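Side-chain contacts in arylamine n-acetyltransferase (Mycobacterium smegmatis, PDB 1W5R), which catalyses transfer of an acetyl group to arylamines and is studied here as an active-site variant: residues Gly81-Leu84 with Glu85-Phe89; Val215-Asp219 with Ala220-Leu224; Arg266-Gln269 with Ala270-Glu274. The protein carries 1 engineered substitution. All coordinates share one frame; numbering follows the deposited sequence.

Contact 1: residues Gly81-Leu84 with Glu85-Phe89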
loop_
_atom_site.group_PDB
_atom_site.type_symbol
_atom_site.label_atom_id
_atom_site.label_comp_id
_atom_site.label_asym_id
_atom_site.label_seq_id
_atom_site.Cartn_x
_atom_site.Cartn_y
_atom_site.Cartn_z
ATOM N N GLY A 81 -25.493 9.700 18.687
ATOM C CA GLY A 81 -26.208 10.587 19.607
ATOM C C GLY A 81 -27.433 9.917 20.214
ATOM O O GLY A 81 -27.627 9.953 21.432
ATOM N N TYR A 82 -28.257 9.289 19.379
ATOM C CA TYR A 82 -29.450 8.578 19.860
ATOM C C TYR A 82 -29.064 7.412 20.749
ATOM O O TYR A 82 -29.672 7.205 21.811
ATOM C CB TYR A 82 -30.293 8.068 18.688
ATOM C CG TYR A 82 -30.910 9.165 17.844
ATOM C CD1 TYR A 82 -30.617 9.284 16.474
ATOM C CD2 TYR A 82 -31.803 10.077 18.409
ATOM C CE1 TYR A 82 -31.194 10.301 15.707
ATOM C CE2 TYR A 82 -32.380 11.087 17.657
ATOM C CZ TYR A 82 -32.083 11.192 16.300
ATOM O OH TYR A 82 -32.651 12.187 15.545
ATOM N N VAL A 83 -28.046 6.664 20.334
ATOM C CA VAL A 83 -27.596 5.497 21.089
ATOM C C VAL A 83 -27.129 5.911 22.479
ATOM O O VAL A 83 -27.532 5.294 23.482
ATOM C CB VAL A 83 -26.469 4.728 20.358
ATOM C CG1 VAL A 83 -25.816 3.728 21.294
ATOM C CG2 VAL A 83 -27.014 4.044 19.138
ATOM N N LEU A 84 -26.304 6.955 22.553
ATOM C CA LEU A 84 -25.748 7.366 23.846
ATOM C C LEU A 84 -26.822 7.885 24.795
ATOM O O LEU A 84 -26.798 7.570 25.990
ATOM C CB LEU A 84 -24.615 8.374 23.686
ATOM C CG LEU A 84 -23.370 7.855 22.953
ATOM C CD1 LEU A 84 -22.404 8.995 22.793
ATOM C CD2 LEU A 84 -22.680 6.646 23.627
ATOM N N GLU A 85 -27.759 8.663 24.258
ATOM C CA GLU A 85 -28.940 9.121 24.998
ATOM C C GLU A 85 -29.724 7.967 25.587
ATOM O O GLU A 85 -30.114 7.995 26.770
ATOM C CB GLU A 85 -29.875 9.866 24.059
ATOM C CG GLU A 85 -29.514 11.281 23.859
ATOM C CD GLU A 85 -30.623 12.070 23.196
ATOM O OE1 GLU A 85 -31.314 11.541 22.281
ATOM O OE2 GLU A 85 -30.771 13.235 23.583
ATOM N N GLU A 86 -29.968 6.954 24.761
ATOM C CA GLU A 86 -30.774 5.816 25.177
ATOM C C GLU A 86 -30.083 5.101 26.330
ATOM O O GLU A 86 -30.742 4.665 27.278
ATOM C CB GLU A 86 -31.045 4.874 23.993
ATOM C CG GLU A 86 -31.862 3.613 24.323
ATOM C CD GLU A 86 -33.274 3.896 24.838
ATOM O OE1 GLU A 86 -33.809 5.010 24.624
ATOM O OE2 GLU A 86 -33.849 2.981 25.460
ATOM N N LEU A 87 -28.751 5.034 26.268
ATOM C CA LEU A 87 -27.962 4.346 27.285
ATOM C C LEU A 87 -27.827 5.109 28.602
ATOM O O LEU A 87 -27.428 4.514 29.606
ATOM C CB LEU A 87 -26.576 3.961 26.734
ATOM C CG LEU A 87 -26.531 2.820 25.703
ATOM C CD1 LEU A 87 -25.153 2.661 25.071
ATOM C CD2 LEU A 87 -26.957 1.485 26.309
ATOM N N GLY A 88 -28.150 6.401 28.605
ATOM C CA GLY A 88 -28.126 7.207 29.828
ATOM C C GLY A 88 -27.163 8.384 29.863
ATOM O O GLY A 88 -27.121 9.131 30.852
ATOM N N PHE A 89 -26.376 8.558 28.796
ATOM C CA PHE A 89 -25.509 9.732 28.672
ATOM C C PHE A 89 -26.331 10.974 28.364
ATOM O O PHE A 89 -27.425 10.873 27.815
ATOM C CB PHE A 89 -24.500 9.540 27.536
ATOM C CG PHE A 89 -23.502 8.451 27.772
ATOM C CD1 PHE A 89 -23.718 7.175 27.278
ATOM C CD2 PHE A 89 -22.325 8.710 28.468
ATOM C CE1 PHE A 89 -22.777 6.167 27.468
ATOM C CE2 PHE A 89 -21.385 7.709 28.677
ATOM C CZ PHE A 89 -21.602 6.439 28.178
HETATM O O HOH W 1 -32.274 8.611 21.831
#

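Contact 2: residues Val215-Asp219 with Ala220-Leu224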
loop_
_atom_site.group_PDB
_atom_site.type_symbol
_atom_site.label_atom_id
_atom_site.label_comp_id
_atom_site.label_asym_id
_atom_site.label_seq_id
_atom_site.Cartn_x
_atom_site.Cartn_y
_atom_site.Cartn_z
ATOM N N VAL A 215 -12.782 3.830 7.110
ATOM C CA VAL A 215 -13.017 3.035 8.317
ATOM C C VAL A 215 -11.732 3.101 9.131
ATOM O O VAL A 215 -10.661 3.365 8.576
ATOM C CB VAL A 215 -13.431 1.574 7.990
ATOM C CG1 VAL A 215 -12.236 0.743 7.479
ATOM C CG2 VAL A 215 -14.119 0.927 9.192
ATOM N N VAL A 216 -11.833 2.885 10.440
ATOM C CA VAL A 216 -10.643 2.968 11.285
ATOM C C VAL A 216 -10.581 1.761 12.203
ATOM O O VAL A 216 -11.502 1.527 12.990
ATOM C CB VAL A 216 -10.603 4.267 12.141
ATOM C CG1 VAL A 216 -9.317 4.329 12.976
ATOM C CG2 VAL A 216 -10.695 5.498 11.246
ATOM N N THR A 217 -9.480 1.014 12.102
ATOM C CA THR A 217 -9.256 -0.158 12.940
ATOM C C THR A 217 -8.254 0.215 14.029
ATOM O O THR A 217 -7.702 1.328 14.023
ATOM C CB THR A 217 -8.672 -1.319 12.115
ATOM O OG1 THR A 217 -7.360 -0.969 11.659
ATOM C CG2 THR A 217 -9.562 -1.633 10.904
ATOM N N ASP A 218 -7.997 -0.716 14.950
ATOM C CA ASP A 218 -7.002 -0.448 15.993
ATOM C C ASP A 218 -5.644 -0.074 15.405
ATOM O O ASP A 218 -4.918 0.724 16.002
ATOM C CB ASP A 218 -6.808 -1.659 16.918
ATOM C CG ASP A 218 -8.056 -2.014 17.700
ATOM O OD1 ASP A 218 -9.091 -1.312 17.589
ATOM O OD2 ASP A 218 -7.993 -3.009 18.456
ATOM N N ASP A 219 -5.315 -0.653 14.248
ATOM C CA ASP A 219 -3.976 -0.517 13.651
ATOM C C ASP A 219 -3.854 0.525 12.560
ATOM O O ASP A 219 -2.745 0.959 12.246
ATOM C CB ASP A 219 -3.511 -1.846 13.059
ATOM C CG ASP A 219 -3.300 -2.912 14.105
ATOM O OD1 ASP A 219 -2.874 -2.578 15.229
ATOM O OD2 ASP A 219 -3.545 -4.096 13.785
ATOM N N ALA A 220 -4.969 0.926 11.952
ATOM C CA ALA A 220 -4.835 1.766 10.760
ATOM C C ALA A 220 -6.067 2.596 10.453
ATOM O O ALA A 220 -7.176 2.186 10.769
ATOM C CB ALA A 220 -4.468 0.919 9.541
ATOM N N ARG A 221 -5.841 3.730 9.799
ATOM C CA ARG A 221 -6.920 4.538 9.229
ATOM C C ARG A 221 -6.971 4.283 7.735
ATOM O O ARG A 221 -5.936 4.343 7.065
ATOM C CB ARG A 221 -6.673 6.023 9.487
ATOM C CG ARG A 221 -6.637 6.392 10.966
ATOM C CD ARG A 221 -6.274 7.863 11.151
ATOM N NE ARG A 221 -6.371 8.323 12.545
ATOM C CZ ARG A 221 -7.521 8.606 13.166
ATOM N NH1 ARG A 221 -8.684 8.465 12.530
ATOM N NH2 ARG A 221 -7.514 9.029 14.428
ATOM N N TYR A 222 -8.172 4.028 7.223
ATOM C CA TYR A 222 -8.385 3.774 5.800
ATOM C C TYR A 222 -9.253 4.859 5.216
ATOM O O TYR A 222 -10.328 5.137 5.741
ATOM C CB TYR A 222 -9.087 2.422 5.603
ATOM C CG TYR A 222 -8.264 1.262 6.097
ATOM C CD1 TYR A 222 -8.289 0.893 7.441
ATOM C CD2 TYR A 222 -7.456 0.538 5.219
ATOM C CE1 TYR A 222 -7.530 -0.171 7.896
ATOM C CE2 TYR A 222 -6.684 -0.531 5.671
ATOM C CZ TYR A 222 -6.732 -0.884 7.005
ATOM O OH TYR A 222 -5.958 -1.934 7.467
ATOM N N ASN A 223 -8.778 5.482 4.135
ATOM C CA ASN A 223 -9.555 6.533 3.490
ATOM C C ASN A 223 -9.474 6.443 1.982
ATOM O O ASN A 223 -8.401 6.661 1.403
ATOM C CB ASN A 223 -9.134 7.927 3.931
ATOM C CG ASN A 223 -10.113 8.975 3.448
ATOM O OD1 ASN A 223 -11.240 9.009 3.898
ATOM N ND2 ASN A 223 -9.705 9.782 2.482
ATOM N N LEU A 224 -10.608 6.115 1.373
ATOM C CA LEU A 224 -10.725 6.008 -0.080
ATOM C C LEU A 224 -11.353 7.286 -0.619
ATOM O O LEU A 224 -12.420 7.683 -0.158
ATOM C CB LEU A 224 -11.634 4.823 -0.419
ATOM C CG LEU A 224 -11.947 4.570 -1.902
ATOM C CD1 LEU A 224 -10.719 3.951 -2.591
ATOM C CD2 LEU A 224 -13.151 3.651 -2.079
HETATM O O HOH W 2 -6.214 -2.824 10.030
#

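Contact 3: residues Arg266-Gln269 with Ala270-Glu274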
loop_
_atom_site.group_PDB
_atom_site.type_symbol
_atom_site.label_atom_id
_atom_site.label_comp_id
_atom_site.label_asym_id
_atom_site.label_seq_id
_atom_site.Cartn_x
_atom_site.Cartn_y
_atom_site.Cartn_z
ATOM N N ARG A 266 -29.166 1.467 -9.862
ATOM C CA ARG A 266 -28.724 2.858 -9.869
ATOM C C ARG A 266 -27.437 3.055 -10.687
ATOM O O ARG A 266 -26.938 4.175 -10.813
ATOM C CB ARG A 266 -28.597 3.375 -8.446
ATOM C CG ARG A 266 -29.927 3.343 -7.712
ATOM C CD ARG A 266 -29.950 4.246 -6.462
ATOM N NE ARG A 266 -31.263 4.294 -5.822
ATOM C CZ ARG A 266 -32.122 5.305 -5.932
ATOM N NH1 ARG A 266 -31.822 6.372 -6.662
ATOM N NH2 ARG A 266 -33.288 5.247 -5.304
ATOM N N ASP A 267 -26.913 1.962 -11.225
ATOM C CA ASP A 267 -25.623 1.912 -11.973
ATOM C C ASP A 267 -24.488 2.567 -11.209
ATOM O O ASP A 267 -23.832 3.509 -11.661
ATOM C CB ASP A 267 -25.751 2.427 -13.395
ATOM C CG ASP A 267 -24.683 1.800 -14.283
ATOM O OD1 ASP A 267 -23.762 1.173 -13.726
ATOM O OD2 ASP A 267 -24.785 1.949 -15.517
ATOM N N VAL A 268 -24.288 2.015 -10.018
ATOM C CA VAL A 268 -23.257 2.446 -9.122
ATOM C C VAL A 268 -21.904 2.440 -9.834
ATOM O O VAL A 268 -21.138 3.399 -9.725
ATOM C CB VAL A 268 -23.186 1.523 -7.887
ATOM C CG1 VAL A 268 -22.066 1.959 -6.962
ATOM C CG2 VAL A 268 -24.517 1.514 -7.142
ATOM N N GLN A 269 -21.619 1.365 -10.569
ATOM C CA GLN A 269 -20.310 1.192 -11.172
ATOM C C GLN A 269 -20.004 2.325 -12.149
ATOM O O GLN A 269 -18.903 2.870 -12.134
ATOM C CB GLN A 269 -20.183 -0.186 -11.849
ATOM C CG GLN A 269 -18.734 -0.640 -12.027
ATOM C CD GLN A 269 -18.598 -1.907 -12.841
ATOM O OE1 GLN A 269 -18.357 -2.980 -12.296
ATOM N NE2 GLN A 269 -18.758 -1.789 -14.158
ATOM N N ALA A 270 -20.987 2.704 -12.974
ATOM C CA ALA A 270 -20.820 3.795 -13.933
ATOM C C ALA A 270 -20.618 5.156 -13.265
ATOM O O ALA A 270 -19.847 5.972 -13.744
ATOM C CB ALA A 270 -21.995 3.855 -14.918
ATOM N N ARG A 271 -21.298 5.394 -12.145
ATOM C CA ARG A 271 -21.136 6.670 -11.472
ATOM C C ARG A 271 -19.782 6.747 -10.763
ATOM O O ARG A 271 -19.129 7.786 -10.760
ATOM C CB ARG A 271 -22.278 6.887 -10.478
ATOM C CG ARG A 271 -22.174 8.165 -9.644
ATOM C CD ARG A 271 -22.044 9.449 -10.482
ATOM N NE ARG A 271 -22.065 10.620 -9.604
ATOM C CZ ARG A 271 -21.479 11.785 -9.852
ATOM N NH1 ARG A 271 -20.791 11.987 -10.979
ATOM N NH2 ARG A 271 -21.568 12.756 -8.944
ATOM N N VAL A 272 -19.382 5.641 -10.154
ATOM C CA VAL A 272 -18.052 5.556 -9.552
ATOM C C VAL A 272 -16.963 5.804 -10.609
ATOM O O VAL A 272 -15.974 6.486 -10.344
ATOM C CB VAL A 272 -17.878 4.224 -8.811
ATOM C CG1 VAL A 272 -16.431 4.007 -8.391
ATOM C CG2 VAL A 272 -18.768 4.212 -7.587
ATOM N N ALA A 273 -17.169 5.289 -11.825
ATOM C CA ALA A 273 -16.212 5.548 -12.904
ATOM C C ALA A 273 -15.999 7.041 -13.149
ATOM O O ALA A 273 -14.871 7.485 -13.347
ATOM C CB ALA A 273 -16.652 4.849 -14.183
ATOM N N GLU A 274 -17.076 7.830 -13.081
ATOM C CA GLU A 274 -17.011 9.279 -13.321
ATOM C C GLU A 274 -16.151 10.028 -12.301
ATOM O O GLU A 274 -15.616 11.099 -12.594
ATOM C CB GLU A 274 -18.412 9.902 -13.312
ATOM C CG GLU A 274 -19.239 9.514 -14.520
ATOM C CD GLU A 274 -20.649 10.094 -14.512
ATOM O OE1 GLU A 274 -21.118 10.594 -13.474
ATOM O OE2 GLU A 274 -21.288 10.040 -15.584
#

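Contact 1: residues Gly81-Leu84 with Glu85-Phe89
Leu84 and Phe89 meet in a helix C-terminal cap, the last turn of helix 73-87 ending in a Schellman motif just before strand 90-98. Phe89 N donates to Leu84 O at 3.0 Å and Gly88 N to Glu85 O at 3.1 Å, the two bonds of that motif, with a further weak one from Gly88 N to Leu84 O. Gly88 has positive phi (118°); a CB there would be jammed against the preceding carbonyl oxygen, hence glycine. The turn brings Phe89 back over Leu84: Leu84 CD2 lies 3.8 Å from Phe89 CD1, and Leu84 O sits at the ring's edge, in its plane. In Leu84, chi1 (-64°) puts CG beside the backbone N, and chi2 (176°) then sets which methyl, here CD2, meets the ring; Leu28 of helix 25-38 touches both residues, so large apolar side chains suit this buried face. One residue back in that turn, Val83 CG1 and Leu87 CD1 lie side by side, 4.0 Å apart, against Leu8 of helix 8-14. The outer face is polar. A water donates to Tyr82 O at 3.0 Å and to Glu85 OE1 at 3.1 Å. Glu85 OE2 forms a salt bridge with Arg93, which also makes a cation-pi contact with Tyr82, whose OH is hydrogen-bonded to Leu55 O. Salt bridge and water probably offset the unfavourable place of a carboxylate near the negative, C-terminal end of the helix dipole.

Contact 2: residues Val215-Asp219 with Ala220-Leu224
Ala220, Tyr222 and Val215 form most of this local contact, in which strand 212-216 turns back into strand 220-225. Tyr222 and Val215 are an antiparallel hydrogen-bonded pair: Tyr222 N gives to Val215 O at 2.9 Å, and Val215 N returns a bond to Tyr222 O at 3.1 Å. Their side chains run together on one face, Val215 CG1 reaching 4.0 Å from Tyr222 CD1. Chi1 of 73° sets that methyl between its own backbone N and carbonyl carbon, from where it touches Tyr222 CD1 and CB, while Val215 O lies in the ring plane at its edge. Farther out, a water is 2.7 Å from both Thr217 OG1 and Tyr222 OH. Ala220 closes the turn: its O receives Thr217 N at 2.9 Å, and its small side chain fits beside Val231 and Arg233 of the next strand. On the sheet's other side, Val216 CG1 lies over one face of the Arg221 guanidinium and Val216 CG2 comes 3.8 Å from Arg221 NH1; NH2 forms a salt bridge with Glu155. Asp218 pairs with Arg37 and Arg153. Reciprocal backbone bonds, paired side chains and a short polar connection are the marks of a beta hairpin, here within a five-stranded antiparallel sheet.

Contact 3: residues Arg266-Gln269 with Ala270-Glu274
Ala270 meets Asp267 in an N-cap, the motif that opens helix 268-274 near the C-terminus of the chain. Its N donates to Asp267 OD1 at 3.3 Å, approaching from well above the carboxylate plane, 60° out of it. Asp267 CG is anti to its own N (chi1 -154°), which swings the carboxylate back over the first turn. The CB of Ala270, a small methyl, lies 3.4 Å from both Asp267 oxygens, against the same carboxylate face that Ala270 N approaches. An aspartate suits the position because its short side chain can reach an amide of the first turn, and its charge probably interacts favourably with the helix dipole. Arg271 follows, its N bonded to Asp267 O in the carbonyl plane, while its side chain, bent at chi2, leads away to leave NE hydrogen-bonded to Leu47 O. Val272 turns inward: its N gives a nearly straight bond of 2.9 Å to Val268 O, and its CG2 lies beside Val268 CG1, 4.0 Å away. Val248 and Leu249 of helix 245-255 pack on Val272, so a branched apolar residue fits this buried side. Ala273 is exposed, needing little bulk, and its N bonds to Gln269 O. Glu274 turns back one turn to Arg271 in a salt bridge: Arg271 NH1 meets Glu274 OE1 at 2.9 Å, nearly along the carboxylate C-O bond and 19° out of the guanidinium plane.

In chain order come contact 1 at the end of helix 73-87, contact 2 in the hairpin of strands 212-216 and 220-225, and contact 3 in helix 268-274. None touches another, though nearest atoms of contacts 2 and 3 are about 7 Å apart. Contacts 1 and 3, centres about 37 Å apart, lie on opposite sides of the chain's centre; the centre of contact 2 is about 25 Å from the first and about 24 Å from the third. Helix 245-255 links contacts 2 and 3, its Val248 touching both Leu224 and Val272. Helix 25-38 likewise connects contacts 1 and 2, packing on Leu84 and Phe89 while its Arg37 pairs with Asp218. Separate motifs are thus joined through shared helices.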